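Local coordinates for 23S rRNA-specific endonuclease VapC20 (Mycobacterium tuberculosis H37Rv, PDB 5WZF), which cleaves 23S rRNA within the sarcin-ricin loop, serving as the magnesium-dependent toxin of a type II toxin-antitoxin system, at residues 109-112 with 113-117; 91-94 with 95-99; 116-120 with 121-125. All coordinates share one frame; numbering follows the deposited sequence.

Two successive helices of a PIN domain, and the exit from the second, hold all three contacts. Interaction 2 comes first along the chain, on helix 89-101; interaction 1 follows at the start of helix 109-121, and interaction 3 ends that same helix and leads to strand 125-127 of the parallel sheet. The centres of interactions 1 and 2 lie about 8 Å apart, those of 1 and 3 about 10 Å, and those of 2 and 3 about 14 Å. Helix against helix, Phe109 meets Trp96 and Phe115 meets Trp98. Thus one helix carries the predicted magnesium ligand Asp111, packs on its predecessor and delivers the chain to the sheet.

Interaction 1. Residues 109-112 with 113-117; sequences FVDA and TSFAV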
ATOM      1  N   PHE B 109      -1.632  -4.136  -6.261  1.00 17.46           N
ATOM      2  CA  PHE B 109      -0.721  -3.052  -6.614  1.00 15.15           C
ATOM      3  C   PHE B 109       0.672  -3.252  -6.017  1.00 13.58           C
ATOM      4  O   PHE B 109       1.676  -3.035  -6.693  1.00 15.86           O
ATOM      5  CB  PHE B 109      -1.283  -1.713  -6.153  1.00 20.83           C
ATOM      6  CG  PHE B 109      -0.329  -0.567  -6.329  1.00 20.94           C
ATOM      7  CD1 PHE B 109      -0.131   0.002  -7.574  1.00 18.72           C
ATOM      8  CD2 PHE B 109       0.373  -0.062  -5.245  1.00 19.24           C
ATOM      9  CE1 PHE B 109       0.748   1.055  -7.738  1.00 19.61           C
ATOM     10  CE2 PHE B 109       1.251   0.992  -5.404  1.00 19.35           C
ATOM     11  CZ  PHE B 109       1.436   1.552  -6.651  1.00 18.01           C
ATOM     12  N   VAL B 110       0.735  -3.645  -4.748  1.00 13.79           N
ATOM     13  CA  VAL B 110       2.027  -3.846  -4.095  1.00 13.52           C
ATOM     14  C   VAL B 110       2.830  -4.936  -4.808  1.00 15.95           C
ATOM     15  O   VAL B 110       4.037  -4.798  -5.017  1.00 17.40           O
ATOM     16  CB  VAL B 110       1.857  -4.199  -2.600  1.00 15.48           C
ATOM     17  CG1 VAL B 110       3.178  -4.631  -1.995  1.00 16.27           C
ATOM     18  CG2 VAL B 110       1.298  -3.004  -1.840  1.00 17.44           C
ATOM     19  N   ASP B 111       2.156  -6.012  -5.201  1.00 14.57           N
ATOM     20  CA  ASP B 111       2.823  -7.072  -5.953  1.00 17.36           C
ATOM     21  C   ASP B 111       3.376  -6.544  -7.273  1.00 15.81           C
ATOM     22  O   ASP B 111       4.514  -6.838  -7.638  1.00 15.37           O
ATOM     23  CB  ASP B 111       1.872  -8.242  -6.208  1.00 19.17           C
ATOM     24  CG  ASP B 111       1.665  -9.108  -4.974  1.00 25.19           C
ATOM     25  OD1 ASP B 111       2.369  -8.898  -3.964  1.00 27.62           O
ATOM     26  OD2 ASP B 111       0.806 -10.010  -5.025  1.00 31.05           O
ATOM     27  N   ALA B 112       2.579  -5.752  -7.984  1.00 14.29           N
ATOM     28  CA  ALA B 112       3.016  -5.207  -9.262  1.00 13.72           C
ATOM     29  C   ALA B 112       4.264  -4.340  -9.099  1.00 14.90           C
ATOM     30  O   ALA B 112       5.164  -4.378  -9.938  1.00 16.32           O
ATOM     31  CB  ALA B 112       1.902  -4.409  -9.910  1.00 14.58           C
ATOM     32  N   THR B 113       4.326  -3.564  -8.022  1.00 13.87           N
ATOM     33  CA  THR B 113       5.496  -2.722  -7.796  1.00 12.10           C
ATOM     34  C   THR B 113       6.685  -3.586  -7.379  1.00 11.68           C
ATOM     35  O   THR B 113       7.832  -3.270  -7.689  1.00 14.68           O
ATOM     36  CB  THR B 113       5.237  -1.633  -6.728  1.00 15.12           C
ATOM     37  OG1 THR B 113       4.898  -2.241  -5.476  1.00 16.04           O
ATOM     38  CG2 THR B 113       4.110  -0.702  -7.168  1.00 13.17           C
ATOM     39  N   SER B 114       6.406  -4.683  -6.682  1.00 10.61           N
ATOM     40  CA  SER B 114       7.463  -5.598  -6.270  1.00 12.92           C
ATOM     41  C   SER B 114       8.089  -6.250  -7.495  1.00 13.27           C
ATOM     42  O   SER B 114       9.310  -6.333  -7.605  1.00 11.89           O
ATOM     43  CB  SER B 114       6.922  -6.658  -5.314  1.00 13.49           C
ATOM     44  OG  SER B 114       6.579  -6.070  -4.072  1.00 11.78           O
ATOM     45  N   PHE B 115       7.241  -6.696  -8.417  1.00 15.92           N
ATOM     46  CA  PHE B 115       7.710  -7.309  -9.656  1.00 16.57           C
ATOM     47  C   PHE B 115       8.584  -6.332 -10.428  1.00 17.50           C
ATOM     48  O   PHE B 115       9.615  -6.708 -10.983  1.00 16.79           O
ATOM     49  CB  PHE B 115       6.535  -7.758 -10.532  1.00 13.57           C
ATOM     50  CG  PHE B 115       5.598  -8.719  -9.856  1.00 15.21           C
ATOM     51  CD1 PHE B 115       6.023  -9.503  -8.791  1.00 14.21           C
ATOM     52  CD2 PHE B 115       4.285  -8.840 -10.291  1.00 15.36           C
ATOM     53  CE1 PHE B 115       5.156 -10.387  -8.173  1.00 12.36           C
ATOM     54  CE2 PHE B 115       3.413  -9.721  -9.679  1.00 14.68           C
ATOM     55  CZ  PHE B 115       3.846 -10.495  -8.614  1.00 14.27           C
ATOM     56  N   ALA B 116       8.156  -5.073 -10.459  1.00 15.41           N
ATOM     57  CA  ALA B 116       8.874  -4.031 -11.184  1.00 16.72           C
ATOM     58  C   ALA B 116      10.236  -3.749 -10.563  1.00 16.68           C
ATOM     59  O   ALA B 116      11.207  -3.490 -11.275  1.00 18.29           O
ATOM     60  CB  ALA B 116       8.042  -2.756 -11.238  1.00 16.87           C
ATOM     61  N   VAL B 117      10.306  -3.790  -9.235  1.00 16.34           N
ATOM     62  CA  VAL B 117      11.574  -3.592  -8.543  1.00 14.37           C
ATOM     63  C   VAL B 117      12.533  -4.731  -8.878  1.00 14.89           C
ATOM     64  O   VAL B 117      13.711  -4.501  -9.157  1.00 17.36           O
ATOM     65  CB  VAL B 117      11.389  -3.500  -7.008  1.00 16.46           C
ATOM     66  CG1 VAL B 117      12.739  -3.545  -6.300  1.00 17.23           C
ATOM     67  CG2 VAL B 117      10.631  -2.228  -6.631  1.00 17.39           C
TER
HETATM   68  O   HOH W   1       4.778  -7.693  -3.049  1.00 20.97           O
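Thr113 and Phe109 meet one turn apart at the start of helix 109-121 of the PIN domain, the helix that carries Asp111, a predicted magnesium ligand. The backbone follows the alpha-helical pattern: Thr113 N donates to Phe109 O at 3.0 Å, and Phe115 N to Asp111 O at 2.8 Å with an N-H...O angle of 164°. Val110 O is gripped twice from the same face of its carbonyl plane, by Ser114 N and by the hydroxyl of Thr113. The distance from Thr113 OG1 to Val110 O is 2.7 Å. That hydroxyl lies between the backbone N and the carbonyl carbon (chi1 60°), which folds it back over the preceding turn and satisfies a polar group in a buried setting.

Apolar contacts follow from the same rotamer. With OG1 so placed, the methyl CG2 is swung toward Phe109 and makes a CH-pi contact over its ring, 3.8 Å from the centroid and 22° off the normal. The ring also meets Trp96 of helix 89-101 and, edge-to-face, His52 of helix 51-63. Two residues further along, Asp111 O sits above a face of the Phe115 ring, near CG, while the ring's far end touches Asp111 CB.

The Asp111 carboxylate lies close to Asp18, the other predicted metal ligand. A water joins the two turns, lying 2.8 Å from Asp111 OD1 and 2.6 Å from Ser114 OG.

Interaction 2. Residues 91-94 with 95-99; sequences LEEQ and AWEWL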
ATOM      1  N   LEU B  91       8.791   3.845 -11.943  1.00 18.16           N
ATOM      2  CA  LEU B  91       8.589   2.421 -11.712  1.00 18.87           C
ATOM      3  C   LEU B  91       7.121   2.137 -11.410  1.00 14.75           C
ATOM      4  O   LEU B  91       6.564   1.145 -11.886  1.00 14.99           O
ATOM      5  CB  LEU B  91       9.489   1.928 -10.575  1.00 21.61           C
ATOM      6  CG  LEU B  91       9.860   0.443 -10.578  1.00 28.14           C
ATOM      7  CD1 LEU B  91      10.459   0.039 -11.916  1.00 32.14           C
ATOM      8  CD2 LEU B  91      10.832   0.132  -9.455  1.00 27.94           C
ATOM      9  N   GLU B  92       6.488   3.019 -10.638  1.00 15.59           N
ATOM     10  CA  GLU B  92       5.062   2.888 -10.355  1.00 13.26           C
ATOM     11  C   GLU B  92       4.227   2.940 -11.634  1.00 13.99           C
ATOM     12  O   GLU B  92       3.255   2.203 -11.773  1.00 15.38           O
ATOM     13  CB  GLU B  92       4.594   3.978  -9.384  1.00 20.60           C
ATOM     14  CG  GLU B  92       4.936   3.689  -7.937  1.00 22.62           C
ATOM     15  CD  GLU B  92       4.156   4.553  -6.962  1.00 19.17           C
ATOM     16  OE1 GLU B  92       3.404   5.438  -7.415  1.00 19.85           O
ATOM     17  OE2 GLU B  92       4.292   4.334  -5.744  1.00 24.88           O
ATOM     18  N   GLU B  93       4.606   3.805 -12.568  1.00 15.70           N
ATOM     19  CA  GLU B  93       3.854   3.919 -13.812  1.00 15.64           C
ATOM     20  C   GLU B  93       3.970   2.627 -14.619  1.00 16.09           C
ATOM     21  O   GLU B  93       3.007   2.193 -15.255  1.00 19.78           O
ATOM     22  CB  GLU B  93       4.336   5.115 -14.632  1.00 17.11           C
ATOM     23  CG  GLU B  93       3.624   5.287 -15.967  1.00 29.87           C
ATOM     24  CD  GLU B  93       2.136   5.558 -15.818  1.00 30.25           C
ATOM     25  OE1 GLU B  93       1.719   6.051 -14.746  1.00 26.49           O
ATOM     26  OE2 GLU B  93       1.384   5.270 -16.774  1.00 30.98           O
ATOM     27  N   GLN B  94       5.144   2.005 -14.582  1.00 15.67           N
ATOM     28  CA  GLN B  94       5.327   0.722 -15.252  1.00 16.72           C
ATOM     29  C   GLN B  94       4.471  -0.337 -14.571  1.00 17.57           C
ATOM     30  O   GLN B  94       3.896  -1.200 -15.231  1.00 16.45           O
ATOM     31  CB  GLN B  94       6.793   0.297 -15.251  1.00 18.46           C
ATOM     32  CG  GLN B  94       7.043  -0.985 -16.035  1.00 21.32           C
ATOM     33  CD  GLN B  94       8.455  -1.503 -15.879  1.00 25.21           C
ATOM     34  OE1 GLN B  94       8.772  -2.176 -14.901  1.00 28.36           O
ATOM     35  NE2 GLN B  94       9.312  -1.193 -16.845  1.00 28.19           N
ATOM     36  N   ALA B  95       4.385  -0.260 -13.246  1.00 17.14           N
ATOM     37  CA  ALA B  95       3.550  -1.177 -12.479  1.00 16.19           C
ATOM     38  C   ALA B  95       2.076  -1.029 -12.845  1.00 12.49           C
ATOM     39  O   ALA B  95       1.356  -2.021 -12.944  1.00 13.44           O
ATOM     40  CB  ALA B  95       3.747  -0.953 -10.988  1.00 15.95           C
ATOM     41  N   TRP B  96       1.625   0.207 -13.047  1.00 11.41           N
ATOM     42  CA  TRP B  96       0.238   0.445 -13.438  1.00 17.24           C
ATOM     43  C   TRP B  96      -0.062  -0.123 -14.826  1.00 16.50           C
ATOM     44  O   TRP B  96      -1.103  -0.757 -15.034  1.00 15.05           O
ATOM     45  CB  TRP B  96      -0.091   1.942 -13.420  1.00 18.97           C
ATOM     46  CG  TRP B  96      -0.376   2.518 -12.055  1.00 14.20           C
ATOM     47  CD1 TRP B  96       0.345   3.478 -11.406  1.00 17.25           C
ATOM     48  CD2 TRP B  96      -1.465   2.181 -11.190  1.00 12.87           C
ATOM     49  NE1 TRP B  96      -0.225   3.755 -10.185  1.00 15.42           N
ATOM     50  CE2 TRP B  96      -1.337   2.971 -10.027  1.00 12.93           C
ATOM     51  CE3 TRP B  96      -2.532   1.277 -11.277  1.00 13.93           C
ATOM     52  CZ2 TRP B  96      -2.238   2.894  -8.966  1.00 12.64           C
ATOM     53  CZ3 TRP B  96      -3.425   1.202 -10.222  1.00 13.55           C
ATOM     54  CH2 TRP B  96      -3.270   2.004  -9.081  1.00 14.50           C
ATOM     55  N   GLU B  97       0.839   0.118 -15.774  1.00 15.89           N
ATOM     56  CA  GLU B  97       0.669  -0.396 -17.130  1.00 19.81           C
ATOM     57  C   GLU B  97       0.647  -1.917 -17.094  1.00 17.38           C
ATOM     58  O   GLU B  97      -0.126  -2.558 -17.808  1.00 18.34           O
ATOM     59  CB  GLU B  97       1.786   0.102 -18.053  1.00 23.12           C
ATOM     60  CG  GLU B  97       1.836   1.613 -18.204  1.00 30.05           C
ATOM     61  CD  GLU B  97       3.023   2.085 -19.020  1.00 42.88           C
ATOM     62  OE1 GLU B  97       3.826   1.233 -19.457  1.00 49.99           O
ATOM     63  OE2 GLU B  97       3.155   3.310 -19.223  1.00 45.92           O
ATOM     64  N   TRP B  98       1.494  -2.483 -16.239  1.00 15.74           N
ATOM     65  CA  TRP B  98       1.577  -3.927 -16.056  1.00 18.20           C
ATOM     66  C   TRP B  98       0.247  -4.470 -15.526  1.00 18.77           C
ATOM     67  O   TRP B  98      -0.279  -5.463 -16.036  1.00 21.05           O
ATOM     68  CB  TRP B  98       2.727  -4.264 -15.099  1.00 18.39           C
ATOM     69  CG  TRP B  98       3.087  -5.718 -15.024  1.00 19.87           C
ATOM     70  CD1 TRP B  98       4.057  -6.360 -15.740  1.00 19.90           C
ATOM     71  CD2 TRP B  98       2.498  -6.706 -14.170  1.00 19.35           C
ATOM     72  NE1 TRP B  98       4.100  -7.693 -15.392  1.00 25.40           N
ATOM     73  CE2 TRP B  98       3.152  -7.930 -14.430  1.00 24.60           C
ATOM     74  CE3 TRP B  98       1.473  -6.679 -13.219  1.00 16.64           C
ATOM     75  CZ2 TRP B  98       2.816  -9.113 -13.772  1.00 24.51           C
ATOM     76  CZ3 TRP B  98       1.137  -7.857 -12.570  1.00 18.18           C
ATOM     77  CH2 TRP B  98       1.810  -9.055 -12.846  1.00 19.54           C
ATOM     78  N   LEU B  99      -0.291  -3.801 -14.508  1.00 14.41           N
ATOM     79  CA  LEU B  99      -1.557  -4.197 -13.893  1.00 14.61           C
ATOM     80  C   LEU B  99      -2.715  -4.183 -14.883  1.00 16.65           C
ATOM     81  O   LEU B  99      -3.538  -5.099 -14.903  1.00 17.04           O
ATOM     82  CB  LEU B  99      -1.891  -3.280 -12.713  1.00 12.48           C
ATOM     83  CG  LEU B  99      -1.156  -3.549 -11.398  1.00 11.97           C
ATOM     84  CD1 LEU B  99      -1.406  -2.414 -10.407  1.00 13.03           C
ATOM     85  CD2 LEU B  99      -1.543  -4.894 -10.782  1.00 13.22           C
TER
HETATM   86  O   HOH W   2       0.752   6.049  -8.550  1.00 36.97           O
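Glu93 and Glu97, one turn apart on helix 89-101, cross at about a right angle, and their carboxylate planes are 80° apart. Glu93 is bent at chi2 (63°), which brings its end back toward the next turn and sets OE2 3.6 Å from Glu97 OE2. Glu97 instead runs out extended, its CG resting 3.2 Å from Glu93 O, while the backbone hydrogen bond from Glu97 N reaches the same oxygen at 3.0 Å.

Trp96 is turned quite differently. Its CD1 lies 3.2 Å from Glu92 O, approached obliquely, and its indole NE1 points in the ring plane to a water 3.0 Å away. This water in turn donates to Glu92 OE1 at 2.9 Å, so a bridge spans residues i and i+4 where the two side chains do not touch directly. The other oxygen, Glu92 OE2, is held by His52 NE2 of helix 51-63.

A second chain of the assembly supplies a basic side chain that forms a salt bridge with Glu93 OE2, and Glu97 also packs on a basic side chain of that chain. The closeness of the two carboxylates would disfavour their joint ionisation in isolation; these basic neighbours probably offset that cost, making the acidic pair part of the interface.

Interaction 3. Residues 116-120 with 121-125; sequences AVMRK and KGIQN
Met118 O receives Ile123 N at 2.8 Å, a bond spanning five residues where the preceding helix spans four. Just before it, Lys121 N still donates to Val117 O in the regular alpha-helical way, also at 2.8 Å. Between the two, Gly122 leaves helical geometry with a positive phi of 72°, a conformation that favours glycine. Its N makes weak bonds only: to Arg119 O at 3.5 Å, and to Met118 O at 2.8 Å but with a sharply bent N-H...O angle of 116°. Backbone turning at Gly122 thus carries the chain away from helix 109-121 after its last turn.

Ile123 directs its CB toward the helix, and its CG2 meets Met118 CE at 3.8 Å. The thioether is bent at chi3 (69°), which turns the terminal methyl toward the chain as it leaves, near the backbone oxygens of Ile123, Gln124 and Asn125. This is a Schellman motif: a six-to-one bond, a weak five-to-two bond, a glycine at the turn and an apolar contact between Met118 and Ile123, the two residues joined by the six-to-one bond. In the alpha/beta architecture of the PIN domain it turns the chain from helix 109-121 toward strand 125-127, and both apolar partners reach the sheet, Met118 against Phe16 and Ile123 against Met48.

On the outer side, Lys120 and Lys121 run side by side in the same direction, with their CE atoms 4.1 Å apart. Lys120 is extended, whereas Lys121 is bent at chi2, and its CG lies against Val117 CG1. Their ammonium groups approach to 4.7 Å between the NZ atoms around the carboxylate of Glu85, which forms a salt bridge with Lys120 NZ through OE2 and a long, weak ion pair with Lys121 NZ through OE1.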
ATOM      1  N   ALA B 116       8.156  -5.073 -10.459  1.00 15.41           N
ATOM      2  CA  ALA B 116       8.874  -4.031 -11.184  1.00 16.72           C
ATOM      3  C   ALA B 116      10.236  -3.749 -10.563  1.00 16.68           C
ATOM      4  O   ALA B 116      11.207  -3.490 -11.275  1.00 18.29           O
ATOM      5  CB  ALA B 116       8.042  -2.756 -11.238  1.00 16.87           C
ATOM      6  N   VAL B 117      10.306  -3.790  -9.235  1.00 16.34           N
ATOM      7  CA  VAL B 117      11.574  -3.592  -8.543  1.00 14.37           C
ATOM      8  C   VAL B 117      12.533  -4.731  -8.878  1.00 14.89           C
ATOM      9  O   VAL B 117      13.711  -4.501  -9.157  1.00 17.36           O
ATOM     10  CB  VAL B 117      11.389  -3.500  -7.008  1.00 16.46           C
ATOM     11  CG1 VAL B 117      12.739  -3.545  -6.300  1.00 17.23           C
ATOM     12  CG2 VAL B 117      10.631  -2.228  -6.631  1.00 17.39           C
ATOM     13  N   MET B 118      12.022  -5.961  -8.864  1.00 14.72           N
ATOM     14  CA  MET B 118      12.859  -7.127  -9.126  1.00 17.73           C
ATOM     15  C   MET B 118      13.381  -7.117 -10.562  1.00 20.14           C
ATOM     16  O   MET B 118      14.532  -7.474 -10.809  1.00 22.63           O
ATOM     17  CB  MET B 118      12.088  -8.422  -8.841  1.00 17.40           C
ATOM     18  CG  MET B 118      11.742  -8.625  -7.365  1.00 13.69           C
ATOM     19  SD  MET B 118      10.805 -10.139  -7.035  1.00 16.52           S
ATOM     20  CE  MET B 118      12.039 -11.396  -7.374  1.00 16.69           C
ATOM     21  N   ARG B 119      12.538  -6.696 -11.503  1.00 20.11           N
ATOM     22  CA  ARG B 119      12.967  -6.564 -12.891  1.00 19.96           C
ATOM     23  C   ARG B 119      14.057  -5.503 -13.012  1.00 21.57           C
ATOM     24  O   ARG B 119      15.048  -5.695 -13.714  1.00 24.92           O
ATOM     25  CB  ARG B 119      11.789  -6.215 -13.805  1.00 21.44           C
ATOM     26  CG  ARG B 119      10.785  -7.339 -14.011  1.00 22.62           C
ATOM     27  CD  ARG B 119       9.876  -7.063 -15.211  1.00 29.29           C
ATOM     28  NE  ARG B 119       9.087  -5.842 -15.058  1.00 29.94           N
ATOM     29  CZ  ARG B 119       7.919  -5.776 -14.423  1.00 30.00           C
ATOM     30  NH1 ARG B 119       7.397  -6.867 -13.875  1.00 27.80           N
ATOM     31  NH2 ARG B 119       7.272  -4.620 -14.336  1.00 24.61           N
ATOM     32  N   LYS B 120      13.864  -4.384 -12.322  1.00 20.75           N
ATOM     33  CA  LYS B 120      14.832  -3.294 -12.348  1.00 23.24           C
ATOM     34  C   LYS B 120      16.171  -3.718 -11.753  1.00 24.58           C
ATOM     35  O   LYS B 120      17.232  -3.398 -12.289  1.00 29.00           O
ATOM     36  CB  LYS B 120      14.285  -2.078 -11.591  1.00 26.94           C
ATOM     37  CG  LYS B 120      15.314  -0.981 -11.353  1.00 34.73           C
ATOM     38  CD  LYS B 120      14.764   0.132 -10.469  1.00 35.58           C
ATOM     39  CE  LYS B 120      15.832   1.177 -10.166  1.00 41.20           C
ATOM     40  NZ  LYS B 120      15.295   2.308  -9.352  1.00 43.39           N
ATOM     41  N   LYS B 121      16.112  -4.450 -10.647  1.00 23.37           N
ATOM     42  CA  LYS B 121      17.314  -4.819  -9.908  1.00 27.43           C
ATOM     43  C   LYS B 121      17.915  -6.144 -10.369  1.00 31.01           C
ATOM     44  O   LYS B 121      18.988  -6.535  -9.910  1.00 32.27           O
ATOM     45  CB  LYS B 121      17.007  -4.884  -8.413  1.00 24.03           C
ATOM     46  CG  LYS B 121      16.598  -3.551  -7.816  1.00 26.29           C
ATOM     47  CD  LYS B 121      17.738  -2.551  -7.886  1.00 33.38           C
ATOM     48  CE  LYS B 121      17.380  -1.244  -7.195  1.00 41.48           C
ATOM     49  NZ  LYS B 121      18.520  -0.280  -7.210  1.00 48.20           N
ATOM     50  N   GLY B 122      17.226  -6.832 -11.272  1.00 24.08           N
ATOM     51  CA  GLY B 122      17.723  -8.093 -11.795  1.00 25.54           C
ATOM     52  C   GLY B 122      17.636  -9.209 -10.773  1.00 25.05           C
ATOM     53  O   GLY B 122      18.459 -10.125 -10.759  1.00 28.06           O
ATOM     54  N   ILE B 123      16.625  -9.130  -9.918  1.00 20.77           N
ATOM     55  CA  ILE B 123      16.405 -10.124  -8.876  1.00 21.76           C
ATOM     56  C   ILE B 123      15.412 -11.174  -9.360  1.00 21.17           C
ATOM     57  O   ILE B 123      14.363 -10.838  -9.907  1.00 22.07           O
ATOM     58  CB  ILE B 123      15.880  -9.471  -7.584  1.00 21.63           C
ATOM     59  CG1 ILE B 123      16.877  -8.424  -7.080  1.00 27.49           C
ATOM     60  CG2 ILE B 123      15.608 -10.522  -6.513  1.00 19.20           C
ATOM     61  CD1 ILE B 123      16.350  -7.573  -5.946  1.00 28.31           C
ATOM     62  N   GLN B 124      15.748 -12.446  -9.169  1.00 22.37           N
ATOM     63  CA  GLN B 124      14.857 -13.525  -9.581  1.00 22.24           C
ATOM     64  C   GLN B 124      14.242 -14.225  -8.374  1.00 21.29           C
ATOM     65  O   GLN B 124      13.139 -14.767  -8.454  1.00 22.78           O
ATOM     66  CB  GLN B 124      15.607 -14.534 -10.457  1.00 28.64           C
ATOM     67  CG  GLN B 124      14.774 -15.732 -10.925  1.00 30.63           C
ATOM     68  CD  GLN B 124      13.644 -15.363 -11.886  1.00 33.23           C
ATOM     69  OE1 GLN B 124      13.482 -14.203 -12.273  1.00 31.05           O
ATOM     70  NE2 GLN B 124      12.859 -16.363 -12.276  1.00 26.84           N
ATOM     71  N   ASN B 125      14.956 -14.195  -7.253  1.00 19.52           N
ATOM     72  CA  ASN B 125      14.513 -14.880  -6.042  1.00 20.51           C
ATOM     73  C   ASN B 125      13.740 -13.973  -5.091  1.00 20.14           C
ATOM     74  O   ASN B 125      14.191 -12.880  -4.752  1.00 19.64           O
ATOM     75  CB  ASN B 125      15.706 -15.482  -5.307  1.00 23.71           C
ATOM     76  CG  ASN B 125      16.365 -16.597  -6.091  1.00 29.95           C
ATOM     77  OD1 ASN B 125      15.699 -17.345  -6.805  1.00 31.45           O
ATOM     78  ND2 ASN B 125      17.681 -16.710  -5.965  1.00 31.13           N
TER